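Local coordinates for microcin B17-processing protein McbC (Escherichia coli str. K-12 substr. MG1655, PDB 6GRH) that is an FMN-dependent oxidoreductase needed to process the inactive microcin B17 precursor into the active antibiotic peptide, at residues D[126-138]-D[148-162]. Sequence-based numbering, arbitrary orientation.
Sequences LYPIEVFLCRLSE and NVYHYLPLSQALEPV
His151 lies over one face of the Phe132 ring in an offset stack, centroids 4.8 Å apart and planes at 27°, joining the neighbouring antiparallel strands 129-135 and 149-153 on one face of the sheet. Its CG stands anti to the backbone N (chi1 170°), which carries the imidazole over Phe132. Both ring nitrogens meet carboxylates near the ring plane. NE2 donates to Glu130 OE1 on the anti side at 2.7 Å. ND1 donates to Glu160 OE1 at 2.8 Å in an almost perfectly straight bond. These two bonds fix the ring's rotation, and the flanking carboxylates would probably favour a protonated imidazole. Glu160 in turn receives backbone N-H groups of Phe62 and Arg63 from the second subunit. Val162 CG2 meets the edge of Phe132 at CE2, 3.9 Å away.

On the other face of the sheet from Phe132 and His151, Leu133 and Tyr150 run side by side, with Leu133 CD2 also 4.1 Å from Leu159 CD2; the Tyr150 hydroxyl bonds to Asn142. The pairing is regular here, where Leu133 and Tyr150 exchange two backbone bonds, and two residues on Arg135 N reaches Asn148 O at 2.8 Å, nearly straight. Beyond it, the extended Arg135 side chain places NH1 on a lone pair of Asn148 OD1, with guanidinium and amide planes only 8° apart; NH2 forms a salt bridge with Glu138, whose side chain is exposed.

The other end is looser. Tyr152 N still donates to Val131 O, but in the return direction a water replaces a direct bond, accepting from Val131 N and donating to Tyr152 O and Glu130 OE1. Strand 158-163 completes a three-stranded antiparallel meander, at one side of the six-stranded antiparallel sheet of this nitroreductase-family protein, and continues that sheet into the second subunit.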
loop_
_atom_site.group_PDB
_atom_site.type_symbol
_atom_site.label_atom_id
_atom_site.label_comp_id
_atom_site.label_asym_id
_atom_site.label_seq_id
_atom_site.Cartn_x
_atom_site.Cartn_y
_atom_site.Cartn_z
ATOM N N LEU D 126 -14.716 20.325 -11.072
ATOM C CA LEU D 126 -15.081 18.960 -11.469
ATOM C C LEU D 126 -16.252 18.370 -10.675
ATOM O O LEU D 126 -16.966 17.495 -11.187
ATOM C CB LEU D 126 -13.859 18.049 -11.379
ATOM C CG LEU D 126 -12.724 18.481 -12.313
ATOM C CD1 LEU D 126 -11.493 17.649 -12.017
ATOM C CD2 LEU D 126 -13.132 18.365 -13.778
ATOM N N TYR D 127 -16.454 18.837 -9.450
ATOM C CA TYR D 127 -17.597 18.388 -8.613
ATOM C C TYR D 127 -17.811 16.866 -8.606
ATOM O O TYR D 127 -18.864 16.362 -9.053
ATOM C CB TYR D 127 -18.862 19.143 -9.031
ATOM C CG TYR D 127 -18.728 20.599 -8.718
ATOM C CD1 TYR D 127 -18.958 21.058 -7.423
ATOM C CD2 TYR D 127 -18.273 21.508 -9.678
ATOM C CE1 TYR D 127 -18.787 22.395 -7.093
ATOM C CE2 TYR D 127 -18.120 22.860 -9.372
ATOM C CZ TYR D 127 -18.371 23.298 -8.071
ATOM O OH TYR D 127 -18.188 24.611 -7.724
ATOM N N PRO D 128 -16.842 16.122 -8.050
ATOM C CA PRO D 128 -16.927 14.654 -8.099
ATOM C C PRO D 128 -17.828 13.987 -7.070
ATOM O O PRO D 128 -17.893 12.760 -7.047
ATOM C CB PRO D 128 -15.461 14.218 -7.828
ATOM C CG PRO D 128 -14.951 15.294 -6.926
ATOM C CD PRO D 128 -15.532 16.560 -7.512
ATOM N N ILE D 129 -18.470 14.768 -6.203
ATOM C CA ILE D 129 -19.257 14.237 -5.120
ATOM C C ILE D 129 -20.709 14.335 -5.512
ATOM O O ILE D 129 -21.167 15.385 -5.931
ATOM C CB ILE D 129 -19.009 15.016 -3.801
ATOM C CG1 ILE D 129 -17.545 14.974 -3.438
ATOM C CG2 ILE D 129 -19.894 14.503 -2.661
ATOM C CD1 ILE D 129 -16.954 13.584 -3.335
ATOM N N GLU D 130 -21.430 13.232 -5.356
ATOM C CA GLU D 130 -22.858 13.163 -5.650
ATOM C C GLU D 130 -23.652 13.126 -4.352
ATOM O O GLU D 130 -23.215 12.518 -3.358
ATOM C CB GLU D 130 -23.151 11.920 -6.471
ATOM C CG GLU D 130 -22.366 11.883 -7.778
ATOM C CD GLU D 130 -22.650 13.062 -8.709
ATOM O OE1 GLU D 130 -23.813 13.464 -8.866
ATOM O OE2 GLU D 130 -21.688 13.586 -9.319
ATOM N N VAL D 131 -24.800 13.791 -4.351
ATOM C CA VAL D 131 -25.705 13.774 -3.194
ATOM C C VAL D 131 -26.919 12.896 -3.486
ATOM O O VAL D 131 -27.627 13.092 -4.483
ATOM C CB VAL D 131 -26.261 15.176 -2.847
ATOM C CG1 VAL D 131 -27.076 15.131 -1.544
ATOM C CG2 VAL D 131 -25.146 16.179 -2.748
ATOM N N PHE D 132 -27.171 11.959 -2.587
ATOM C CA PHE D 132 -28.338 11.114 -2.663
ATOM C C PHE D 132 -29.253 11.413 -1.472
ATOM O O PHE D 132 -28.782 11.725 -0.379
ATOM C CB PHE D 132 -27.916 9.655 -2.676
ATOM C CG PHE D 132 -27.273 9.209 -3.971
ATOM C CD1 PHE D 132 -25.925 9.405 -4.191
ATOM C CD2 PHE D 132 -28.026 8.587 -4.967
ATOM C CE1 PHE D 132 -25.318 8.971 -5.377
ATOM C CE2 PHE D 132 -27.437 8.156 -6.156
ATOM C CZ PHE D 132 -26.085 8.372 -6.374
ATOM N N LEU D 133 -30.551 11.348 -1.719
ATOM C CA LEU D 133 -31.570 11.645 -0.728
ATOM C C LEU D 133 -32.231 10.326 -0.370
ATOM O O LEU D 133 -32.683 9.611 -1.267
ATOM C CB LEU D 133 -32.597 12.600 -1.308
ATOM C CG LEU D 133 -33.924 12.779 -0.550
ATOM C CD1 LEU D 133 -33.675 13.370 0.826
ATOM C CD2 LEU D 133 -34.825 13.670 -1.383
ATOM N N CYS D 134 -32.263 10.005 0.923
ATOM C CA CYS D 134 -32.878 8.766 1.413
ATOM C C CYS D 134 -34.063 9.091 2.304
ATOM O O CYS D 134 -33.903 9.773 3.317
ATOM C CB CYS D 134 -31.841 7.926 2.181
ATOM S SG CYS D 134 -30.541 7.242 1.119
ATOM N N ARG D 135 -35.254 8.611 1.925
ATOM C CA ARG D 135 -36.480 8.838 2.693
ATOM C C ARG D 135 -36.592 7.728 3.746
ATOM O O ARG D 135 -36.570 6.556 3.396
ATOM C CB ARG D 135 -37.691 8.828 1.760
ATOM C CG ARG D 135 -39.032 8.917 2.454
ATOM C CD ARG D 135 -40.141 9.191 1.444
ATOM N NE ARG D 135 -41.454 9.142 2.064
ATOM C CZ ARG D 135 -42.165 8.029 2.292
ATOM N NH1 ARG D 135 -41.711 6.819 1.958
ATOM N NH2 ARG D 135 -43.350 8.136 2.870
ATOM N N LEU D 136 -36.710 8.104 5.017
ATOM C CA LEU D 136 -36.538 7.165 6.144
ATOM C C LEU D 136 -37.733 6.970 7.052
ATOM O O LEU D 136 -37.668 6.126 7.957
ATOM C CB LEU D 136 -35.380 7.614 7.031
ATOM C CG LEU D 136 -34.013 7.719 6.367
ATOM C CD1 LEU D 136 -32.996 8.167 7.391
ATOM C CD2 LEU D 136 -33.636 6.381 5.772
ATOM N N SER D 137 -38.790 7.752 6.851
ATOM C CA SER D 137 -40.011 7.630 7.647
ATOM C C SER D 137 -41.210 7.706 6.725
ATOM O O SER D 137 -41.209 8.489 5.771
ATOM C CB SER D 137 -40.085 8.776 8.651
ATOM O OG SER D 137 -41.392 8.914 9.195
ATOM N N GLU D 138 -42.258 6.936 7.042
ATOM C CA GLU D 138 -43.530 7.086 6.343
ATOM C C GLU D 138 -44.235 8.403 6.687
ATOM O O GLU D 138 -45.195 8.756 6.021
ATOM C CB GLU D 138 -44.455 5.878 6.577
ATOM C CG GLU D 138 -43.868 4.548 6.074
ATOM C CD GLU D 138 -43.439 4.534 4.592
ATOM O OE1 GLU D 138 -44.122 5.146 3.719
ATOM O OE2 GLU D 138 -42.411 3.880 4.294
ATOM N N ASN D 148 -37.762 5.638 -2.547
ATOM C CA ASN D 148 -37.190 6.151 -1.304
ATOM C C ASN D 148 -35.761 6.601 -1.386
ATOM O O ASN D 148 -35.252 7.110 -0.411
ATOM C CB ASN D 148 -37.334 5.120 -0.205
ATOM C CG ASN D 148 -38.754 4.977 0.239
ATOM O OD1 ASN D 148 -39.420 5.979 0.496
ATOM N ND2 ASN D 148 -39.247 3.740 0.302
ATOM N N VAL D 149 -35.112 6.406 -2.530
ATOM C CA VAL D 149 -33.785 6.964 -2.772
ATOM C C VAL D 149 -33.865 7.779 -4.046
ATOM O O VAL D 149 -34.441 7.322 -5.022
ATOM C CB VAL D 149 -32.717 5.876 -2.934
ATOM C CG1 VAL D 149 -31.353 6.506 -3.051
ATOM C CG2 VAL D 149 -32.734 4.918 -1.754
ATOM N N TYR D 150 -33.277 8.969 -4.019
ATOM C CA TYR D 150 -33.223 9.863 -5.162
ATOM C C TYR D 150 -31.805 10.370 -5.269
ATOM O O TYR D 150 -31.058 10.323 -4.294
ATOM C CB TYR D 150 -34.162 11.068 -4.970
ATOM C CG TYR D 150 -35.630 10.745 -4.891
ATOM C CD1 TYR D 150 -36.245 10.448 -3.666
ATOM C CD2 TYR D 150 -36.419 10.763 -6.028
ATOM C CE1 TYR D 150 -37.592 10.165 -3.589
ATOM C CE2 TYR D 150 -37.777 10.469 -5.959
ATOM C CZ TYR D 150 -38.356 10.176 -4.744
ATOM O OH TYR D 150 -39.692 9.875 -4.696
ATOM N N HIS D 151 -31.435 10.857 -6.453
ATOM C CA HIS D 151 -30.162 11.501 -6.666
ATOM C C HIS D 151 -30.452 12.968 -6.992
ATOM O O HIS D 151 -31.226 13.240 -7.895
ATOM C CB HIS D 151 -29.462 10.759 -7.791
ATOM C CG HIS D 151 -28.228 11.418 -8.308
ATOM N ND1 HIS D 151 -27.962 11.518 -9.652
ATOM C CD2 HIS D 151 -27.185 11.992 -7.671
ATOM C CE1 HIS D 151 -26.799 12.125 -9.828
ATOM N NE2 HIS D 151 -26.299 12.411 -8.638
ATOM N N TYR D 152 -29.873 13.908 -6.230
ATOM C CA TYR D 152 -30.066 15.326 -6.497
ATOM C C TYR D 152 -29.119 15.805 -7.592
ATOM O O TYR D 152 -27.917 15.593 -7.488
ATOM C CB TYR D 152 -29.876 16.188 -5.235
ATOM C CG TYR D 152 -30.174 17.656 -5.498
ATOM C CD1 TYR D 152 -31.406 18.049 -5.988
ATOM C CD2 TYR D 152 -29.216 18.642 -5.287
ATOM C CE1 TYR D 152 -31.704 19.373 -6.240
ATOM C CE2 TYR D 152 -29.500 19.984 -5.539
ATOM C CZ TYR D 152 -30.744 20.351 -6.014
ATOM O OH TYR D 152 -31.058 21.667 -6.288
ATOM N N LEU D 153 -29.681 16.452 -8.622
ATOM C CA LEU D 153 -28.923 17.043 -9.727
ATOM C C LEU D 153 -28.842 18.537 -9.448
ATOM O O LEU D 153 -29.821 19.261 -9.667
ATOM C CB LEU D 153 -29.593 16.751 -11.075
ATOM C CG LEU D 153 -29.819 15.286 -11.452
ATOM C CD1 LEU D 153 -30.632 15.178 -12.735
ATOM C CD2 LEU D 153 -28.488 14.546 -11.605
ATOM N N PRO D 154 -27.684 19.020 -8.953
ATOM C CA PRO D 154 -27.626 20.408 -8.468
ATOM C C PRO D 154 -27.698 21.522 -9.518
ATOM O O PRO D 154 -28.047 22.652 -9.167
ATOM C CB PRO D 154 -26.288 20.476 -7.731
ATOM C CG PRO D 154 -25.738 19.085 -7.741
ATOM C CD PRO D 154 -26.353 18.390 -8.910
ATOM N N LEU D 155 -27.365 21.217 -10.770
ATOM C CA LEU D 155 -27.421 22.202 -11.843
ATOM C C LEU D 155 -28.799 22.199 -12.482
ATOM O O LEU D 155 -29.345 23.257 -12.712
ATOM C CB LEU D 155 -26.317 21.948 -12.877
ATOM C CG LEU D 155 -24.903 21.978 -12.289
ATOM C CD1 LEU D 155 -23.852 21.834 -13.385
ATOM C CD2 LEU D 155 -24.682 23.255 -11.497
ATOM N N SER D 156 -29.369 21.012 -12.724
ATOM C CA SER D 156 -30.754 20.905 -13.211
ATOM C C SER D 156 -31.782 21.305 -12.127
ATOM O O SER D 156 -32.902 21.709 -12.448
ATOM C CB SER D 156 -31.070 19.477 -13.668
ATOM O OG SER D 156 -30.200 19.025 -14.678
ATOM N N GLN D 157 -31.389 21.190 -10.852
ATOM C CA GLN D 157 -32.278 21.437 -9.703
ATOM C C GLN D 157 -33.470 20.496 -9.790
ATOM O O GLN D 157 -34.615 20.906 -9.957
ATOM C CB GLN D 157 -32.670 22.923 -9.593
ATOM C CG GLN D 157 -31.423 23.795 -9.439
ATOM C CD GLN D 157 -31.687 25.226 -9.028
ATOM O OE1 GLN D 157 -32.620 25.514 -8.291
ATOM N NE2 GLN D 157 -30.814 26.136 -9.479
ATOM N N ALA D 158 -33.141 19.214 -9.738
ATOM C CA ALA D 158 -34.104 18.153 -9.972
ATOM C C ALA D 158 -33.663 16.892 -9.242
ATOM O O ALA D 158 -32.493 16.754 -8.870
ATOM C CB ALA D 158 -34.240 17.898 -11.468
ATOM N N LEU D 159 -34.609 15.999 -9.010
ATOM C CA LEU D 159 -34.340 14.746 -8.339
ATOM C C LEU D 159 -34.542 13.639 -9.362
ATOM O O LEU D 159 -35.561 13.614 -10.059
ATOM C CB LEU D 159 -35.289 14.541 -7.161
ATOM C CG LEU D 159 -35.156 15.406 -5.915
ATOM C CD1 LEU D 159 -36.372 15.216 -5.026
ATOM C CD2 LEU D 159 -33.900 15.060 -5.158
ATOM N N GLU D 160 -33.572 12.728 -9.429
ATOM C CA GLU D 160 -33.627 11.543 -10.267
ATOM C C GLU D 160 -33.991 10.317 -9.390
ATOM O O GLU D 160 -33.367 10.115 -8.357
ATOM C CB GLU D 160 -32.240 11.403 -10.883
ATOM C CG GLU D 160 -32.034 10.307 -11.904
ATOM C CD GLU D 160 -30.584 10.266 -12.417
ATOM O OE1 GLU D 160 -29.619 10.604 -11.665
ATOM O OE2 GLU D 160 -30.404 9.866 -13.584
ATOM N N PRO D 161 -35.020 9.519 -9.765
ATOM C CA PRO D 161 -35.321 8.330 -8.986
ATOM C C PRO D 161 -34.190 7.307 -9.010
ATOM O O PRO D 161 -33.636 7.056 -10.062
ATOM C CB PRO D 161 -36.554 7.760 -9.681
ATOM C CG PRO D 161 -37.230 8.947 -10.231
ATOM C CD PRO D 161 -36.110 9.825 -10.703
ATOM N N VAL D 162 -33.855 6.743 -7.854
ATOM C CA VAL D 162 -32.769 5.777 -7.742
ATOM C C VAL D 162 -33.215 4.392 -7.285
ATOM O O VAL D 162 -32.799 3.408 -7.894
ATOM C CB VAL D 162 -31.651 6.336 -6.843
ATOM C CG1 VAL D 162 -30.597 5.280 -6.499
ATOM C CG2 VAL D 162 -30.999 7.536 -7.525
HETATM O O HOH W 1 -25.376 15.262 -6.683
#